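Local coordinates for photosystem II assembly protein Ycf48 (Thermosynechococcus elongatus, PDB 5OJ5) that probably assists early assembly of photosystem II and replacement of photodamaged D1, and binds the C-terminal extension of the D1 precursor, at residues 45-50 with 334-339; 313-318 with 326-331. All coordinates share one frame; numbering follows the deposited sequence. Where two conformers were deposited one is given.

Interaction 1 (45-50 with 334-339); sequences NPWEAI and ILLRYV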
loop_
_atom_site.group_PDB
_atom_site.type_symbol
_atom_site.label_atom_id
_atom_site.label_comp_id
_atom_site.label_asym_id
_atom_site.label_seq_id
_atom_site.Cartn_x
_atom_site.Cartn_y
_atom_site.Cartn_z
ATOM N N ASN A 45 16.043 16.588 1.679
ATOM C CA ASN A 45 15.227 15.559 2.294
ATOM C C ASN A 45 13.834 16.129 2.541
ATOM O O ASN A 45 13.672 16.959 3.452
ATOM C CB ASN A 45 15.822 15.135 3.620
ATOM C CG ASN A 45 14.817 14.282 4.395
ATOM O OD1 ASN A 45 14.071 13.480 3.796
ATOM N ND2 ASN A 45 14.710 14.505 5.688
ATOM N N PRO A 46 12.801 15.693 1.811
ATOM C CA PRO A 46 11.455 16.223 2.001
ATOM C C PRO A 46 10.691 15.504 3.098
ATOM O O PRO A 46 9.553 15.864 3.395
ATOM C CB PRO A 46 10.800 15.953 0.640
ATOM C CG PRO A 46 11.460 14.688 0.157
ATOM C CD PRO A 46 12.876 14.774 0.653
ATOM N N TRP A 47 11.255 14.506 3.733
ATOM C CA TRP A 47 10.490 13.653 4.632
ATOM C C TRP A 47 10.717 14.049 6.076
ATOM O O TRP A 47 11.845 14.025 6.569
ATOM C CB TRP A 47 10.863 12.198 4.401
ATOM C CG TRP A 47 10.486 11.707 3.042
ATOM C CD1 TRP A 47 11.321 11.507 1.972
ATOM C CD2 TRP A 47 9.182 11.368 2.578
ATOM N NE1 TRP A 47 10.627 11.064 0.888
ATOM C CE2 TRP A 47 9.308 10.965 1.223
ATOM C CE3 TRP A 47 7.915 11.326 3.184
ATOM C CZ2 TRP A 47 8.208 10.525 0.471
ATOM C CZ3 TRP A 47 6.831 10.886 2.440
ATOM C CH2 TRP A 47 6.991 10.484 1.091
ATOM N N GLU A 48 9.653 14.379 6.761
ATOM C CA GLU A 48 9.728 14.672 8.188
ATOM C C GLU A 48 9.202 13.487 8.990
ATOM O O GLU A 48 8.120 12.977 8.718
ATOM C CB GLU A 48 8.944 15.935 8.489
ATOM C CG GLU A 48 7.459 15.935 8.413
ATOM C CD GLU A 48 6.861 17.116 9.185
ATOM O OE1 GLU A 48 5.668 17.018 9.564
ATOM O OE2 GLU A 48 7.578 18.135 9.429
ATOM N N ALA A 49 9.936 13.051 9.989
ATOM C CA ALA A 49 9.535 11.928 10.816
ATOM C C ALA A 49 8.545 12.393 11.878
ATOM O O ALA A 49 8.748 13.414 12.524
ATOM C CB ALA A 49 10.733 11.266 11.489
ATOM N N ILE A 50 7.465 11.661 12.019
ATOM C CA ILE A 50 6.409 11.871 13.011
ATOM C C ILE A 50 6.304 10.591 13.821
ATOM O O ILE A 50 6.305 9.479 13.279
ATOM C CB ILE A 50 5.062 12.179 12.305
ATOM C CG1 ILE A 50 5.120 13.541 11.589
ATOM C CG2 ILE A 50 3.892 12.139 13.324
ATOM C CD1 ILE A 50 3.947 13.832 10.701
ATOM N N ILE A 334 5.808 4.969 13.643
ATOM C CA ILE A 334 6.588 5.949 12.905
ATOM C C ILE A 334 5.954 6.185 11.540
ATOM O O ILE A 334 5.578 5.238 10.824
ATOM C CB ILE A 334 8.028 5.456 12.748
ATOM C CG1 ILE A 334 8.704 5.420 14.143
ATOM C CG2 ILE A 334 8.800 6.334 11.725
ATOM C CD1 ILE A 334 10.029 4.737 14.163
ATOM N N LEU A 335 5.824 7.465 11.196
ATOM C CA LEU A 335 5.368 7.948 9.913
ATOM C C LEU A 335 6.436 8.888 9.352
ATOM O O LEU A 335 6.990 9.651 10.109
ATOM C CB LEU A 335 4.077 8.694 10.300
ATOM C CG LEU A 335 3.184 9.111 9.162
ATOM C CD1 LEU A 335 2.760 7.912 8.326
ATOM C CD2 LEU A 335 1.952 9.805 9.754
ATOM N N LEU A 336 6.661 8.889 8.050
ATOM C CA LEU A 336 7.312 10.041 7.429
ATOM C C LEU A 336 6.266 10.798 6.641
ATOM O O LEU A 336 5.412 10.179 5.980
ATOM C CB LEU A 336 8.428 9.625 6.478
ATOM C CG LEU A 336 9.465 8.644 7.023
ATOM C CD1 LEU A 336 10.501 8.329 5.916
ATOM C CD2 LEU A 336 10.079 9.140 8.274
ATOM N N ARG A 337 6.332 12.126 6.672
ATOM C CA ARG A 337 5.394 13.006 5.972
ATOM C C ARG A 337 6.166 13.861 4.965
ATOM O O ARG A 337 7.202 14.443 5.293
ATOM C CB ARG A 337 4.661 13.917 6.957
ATOM C CG ARG A 337 3.644 14.835 6.281
ATOM C CD ARG A 337 2.860 15.615 7.332
ATOM N NE ARG A 337 3.635 16.743 7.807
ATOM C CZ ARG A 337 3.623 17.958 7.252
ATOM N NH1 ARG A 337 2.889 18.225 6.194
ATOM N NH2 ARG A 337 4.383 18.905 7.743
ATOM N N TYR A 338 5.646 13.934 3.746
ATOM C CA TYR A 338 6.298 14.691 2.663
ATOM C C TYR A 338 6.061 16.182 2.867
ATOM O O TYR A 338 4.919 16.611 3.029
ATOM C CB TYR A 338 5.717 14.257 1.312
ATOM C CG TYR A 338 6.464 14.863 0.160
ATOM C CD1 TYR A 338 7.564 14.226 -0.369
ATOM C CD2 TYR A 338 6.088 16.091 -0.381
ATOM C CE1 TYR A 338 8.300 14.788 -1.405
ATOM C CE2 TYR A 338 6.820 16.660 -1.430
ATOM C CZ TYR A 338 7.915 15.991 -1.920
ATOM O OH TYR A 338 8.648 16.559 -2.942
ATOM N N VAL A 339 7.134 16.963 2.829
ATOM C CA VAL A 339 7.090 18.413 2.991
ATOM C C VAL A 339 7.786 19.040 1.775
ATOM O O VAL A 339 9.011 18.894 1.595
ATOM C CB VAL A 339 7.777 18.849 4.289
ATOM C CG1 VAL A 339 7.744 20.368 4.398
ATOM C CG2 VAL A 339 7.097 18.192 5.493
#
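An antiparallel strand pair at the outer edge of a propeller blade joins W47, E48, A49 and I50 to Y338, R337, L336 and L335. E48 and R337 form a hydrogen-bonded pair, with E48 N to R337 O at 2.9 Å and R337 N to E48 O at 2.8 Å. Their side chains lie side by side on the same face and add a salt bridge. E48 CG sits between its backbone N and carbonyl carbon (chi1 71°), which puts it beside V339 CG2 and R337 CB. R337 NE reaches E48 OE1 at 2.7 Å. OE1 lies in the guanidinium plane, but NE approaches from above the carboxylate plane, and the planes are 80° apart. R337 NH2 adds a weak bond to the same oxygen. V339 CG2 lies over one guanidinium face, offset toward the rim. Strand 47-51 completes the blade formed by 317-320, 325-329 and 334-338, the "velcro" closure of a beta-propeller ring. On the other face, the Y338 ring turns its edge toward the face of the W47 six-membered ring, with centroids 5.3 Å apart. Y338 CB sits over that ring, 4.1 Å from its centroid. P46 CB presses on Y338 CE1 at 3.4 Å.

Interaction 2 (313-318 with 326-331); sequences SNFYKI and GFILGQ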
loop_
_atom_site.group_PDB
_atom_site.type_symbol
_atom_site.label_atom_id
_atom_site.label_comp_id
_atom_site.label_asym_id
_atom_site.label_seq_id
_atom_site.Cartn_x
_atom_site.Cartn_y
_atom_site.Cartn_z
ATOM N N SER A 313 13.737 2.224 11.708
ATOM C CA SER A 313 12.532 1.608 11.184
ATOM C C SER A 313 12.789 1.083 9.775
ATOM O O SER A 313 13.529 1.699 8.983
ATOM C CB SER A 313 11.413 2.648 11.143
ATOM O OG SER A 313 10.171 2.078 10.779
ATOM N N ASN A 314 12.130 -0.038 9.461
ATOM C CA ASN A 314 11.871 -0.388 8.076
ATOM C C ASN A 314 10.805 0.552 7.530
ATOM O O ASN A 314 9.910 1.014 8.257
ATOM C CB ASN A 314 11.362 -1.821 7.974
ATOM C CG ASN A 314 12.323 -2.831 8.553
ATOM O OD1 ASN A 314 13.539 -2.658 8.496
ATOM N ND2 ASN A 314 11.774 -3.927 9.063
ATOM N N PHE A 315 10.857 0.830 6.248
ATOM C CA PHE A 315 9.884 1.693 5.594
ATOM C C PHE A 315 9.093 0.814 4.620
ATOM O O PHE A 315 9.604 0.394 3.575
ATOM C CB PHE A 315 10.572 2.851 4.902
ATOM C CG PHE A 315 11.236 3.772 5.834
ATOM C CD1 PHE A 315 10.590 4.253 6.965
ATOM C CD2 PHE A 315 12.538 4.197 5.528
ATOM C CE1 PHE A 315 11.263 5.145 7.831
ATOM C CE2 PHE A 315 13.185 5.072 6.335
ATOM C CZ PHE A 315 12.558 5.543 7.488
ATOM N N TYR A 316 7.865 0.469 5.001
ATOM C CA TYR A 316 7.051 -0.616 4.416
ATOM C C TYR A 316 6.202 -0.190 3.254
ATOM O O TYR A 316 5.882 -1.024 2.408
ATOM C CB TYR A 316 6.020 -1.206 5.418
ATOM C CG TYR A 316 6.702 -1.951 6.510
ATOM C CD1 TYR A 316 7.205 -3.241 6.310
ATOM C CD2 TYR A 316 6.942 -1.334 7.726
ATOM C CE1 TYR A 316 7.866 -3.927 7.339
ATOM C CE2 TYR A 316 7.603 -1.977 8.725
ATOM C CZ TYR A 316 8.068 -3.270 8.535
ATOM O OH TYR A 316 8.734 -3.899 9.562
ATOM N N LYS A 317 5.720 1.053 3.271
ATOM C CA LYS A 317 4.651 1.472 2.364
ATOM C C LYS A 317 4.840 2.946 2.082
ATOM O O LYS A 317 5.028 3.703 3.023
ATOM C CB LYS A 317 3.271 1.235 3.019
ATOM C CG LYS A 317 2.088 1.216 2.045
ATOM C CD LYS A 317 0.913 0.392 2.641
ATOM C CE LYS A 317 -0.359 0.526 1.847
ATOM N NZ LYS A 317 -0.208 0.164 0.409
ATOM N N ILE A 318 4.746 3.329 0.820
ATOM C CA ILE A 318 4.774 4.727 0.411
ATOM C C ILE A 318 3.411 5.065 -0.179
ATOM O O ILE A 318 2.974 4.396 -1.114
ATOM C CB ILE A 318 5.851 4.978 -0.668
ATOM C CG1 ILE A 318 7.251 4.486 -0.243
ATOM C CG2 ILE A 318 5.837 6.482 -1.065
ATOM C CD1 ILE A 318 8.153 4.320 -1.476
ATOM N N GLY A 326 2.163 13.167 0.921
ATOM C CA GLY A 326 2.541 11.766 0.918
ATOM C C GLY A 326 3.088 11.337 2.247
ATOM O O GLY A 326 3.521 12.162 3.058
ATOM N N PHE A 327 3.065 10.027 2.459
ATOM C CA PHE A 327 3.425 9.432 3.724
ATOM C C PHE A 327 4.146 8.128 3.482
ATOM O O PHE A 327 3.875 7.401 2.522
ATOM C CB PHE A 327 2.184 9.170 4.590
ATOM C CG PHE A 327 1.503 10.409 4.971
ATOM C CD1 PHE A 327 1.806 11.069 6.129
ATOM C CD2 PHE A 327 0.550 10.947 4.090
ATOM C CE1 PHE A 327 1.149 12.282 6.397
ATOM C CE2 PHE A 327 -0.082 12.115 4.350
ATOM C CZ PHE A 327 0.212 12.759 5.472
ATOM N N ILE A 328 5.052 7.819 4.384
ATOM C CA ILE A 328 5.704 6.513 4.404
ATOM C C ILE A 328 5.427 5.887 5.761
ATOM O O ILE A 328 5.599 6.530 6.803
ATOM C CB ILE A 328 7.207 6.635 4.153
ATOM C CG1 ILE A 328 7.389 7.159 2.719
ATOM C CG2 ILE A 328 7.889 5.303 4.339
ATOM C CD1 ILE A 328 8.812 7.421 2.309
ATOM N N LEU A 329 4.949 4.655 5.734
ATOM C CA LEU A 329 4.640 3.892 6.943
ATOM C C LEU A 329 5.881 3.142 7.435
ATOM O O LEU A 329 6.477 2.354 6.686
ATOM C CB LEU A 329 3.474 2.928 6.699
ATOM C CG LEU A 329 2.224 3.499 6.042
ATOM C CD1 LEU A 329 1.148 2.454 5.958
ATOM C CD2 LEU A 329 1.643 4.707 6.713
ATOM N N GLY A 330 6.303 3.453 8.648
ATOM C CA GLY A 330 7.351 2.756 9.348
ATOM C C GLY A 330 6.799 1.777 10.356
ATOM O O GLY A 330 5.615 1.442 10.339
ATOM N N GLN A 331 7.629 1.384 11.304
ATOM C CA GLN A 331 7.236 0.460 12.369
ATOM C C GLN A 331 6.903 1.253 13.611
ATOM O O GLN A 331 7.344 2.387 13.773
ATOM C CB GLN A 331 8.392 -0.480 12.701
ATOM C CG GLN A 331 8.868 -1.295 11.561
ATOM C CD GLN A 331 10.143 -2.007 11.864
ATOM O OE1 GLN A 331 11.212 -1.532 11.544
ATOM N NE2 GLN A 331 10.046 -3.162 12.526
#
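Q331 reaches across to S313 and N314. Its CB lies 3.7 Å from S313 OG. Beyond CG the chain stays extended (chi2 170°), and this carries CD on toward N314. CD holds OE1 at N314 N, which donates a nearly straight bond of 2.7 Å. The side-chain amides of Q331 and N314 are almost parallel, their planes 6° apart. In the conformer given, Y316 OH accepts from N314 ND2 at 3.1 Å, while N314 OD1 is taken by A289 N. S313 OG accepts from Q331 N at 2.7 Å and donates to N314 O, so this one hydroxyl ties both segments. G330 CA lies close beside it, at 3.2 Å. Further along, Y316 N bonds to L329 O, and L329 N to K317 O at 2.9 Å. K317 N between them is buried without a partner. I328 CG2 packs on F315 CB at 3.7 Å, and I328 CG1 lies alongside I318 CG1. K317 CB rests on L329 CD1 on the other face. The arrangement is that of the two inner strands of a propeller blade, an antiparallel hairpin with an irregular, side-chain-bonded open end.

Both interactions belong to one four-stranded blade, in the order 47-51, 334-338, 325-329, 317-320. Interaction 1 joins the outer two strands and interaction 2 the inner two. Their centres are about 9 Å apart. The middle strands bridge them through probable backbone hydrogen bonds, Y338 N to G326 O and L336 N to I328 O. Interaction 2 is buried; its centre is about 10 Å from the centre of the chain. Interaction 1 is partly buried, its centre about 17 Å from the same point. The outer pair is regular, with a salt bridge on one face and aromatic packing on the other. Toward residues 313-316 and 330-331 the inner pair becomes irregular, and side-chain amide and hydroxyl bonds join the backbone ones. Interaction 1 links distant chain ends; interaction 2 is local.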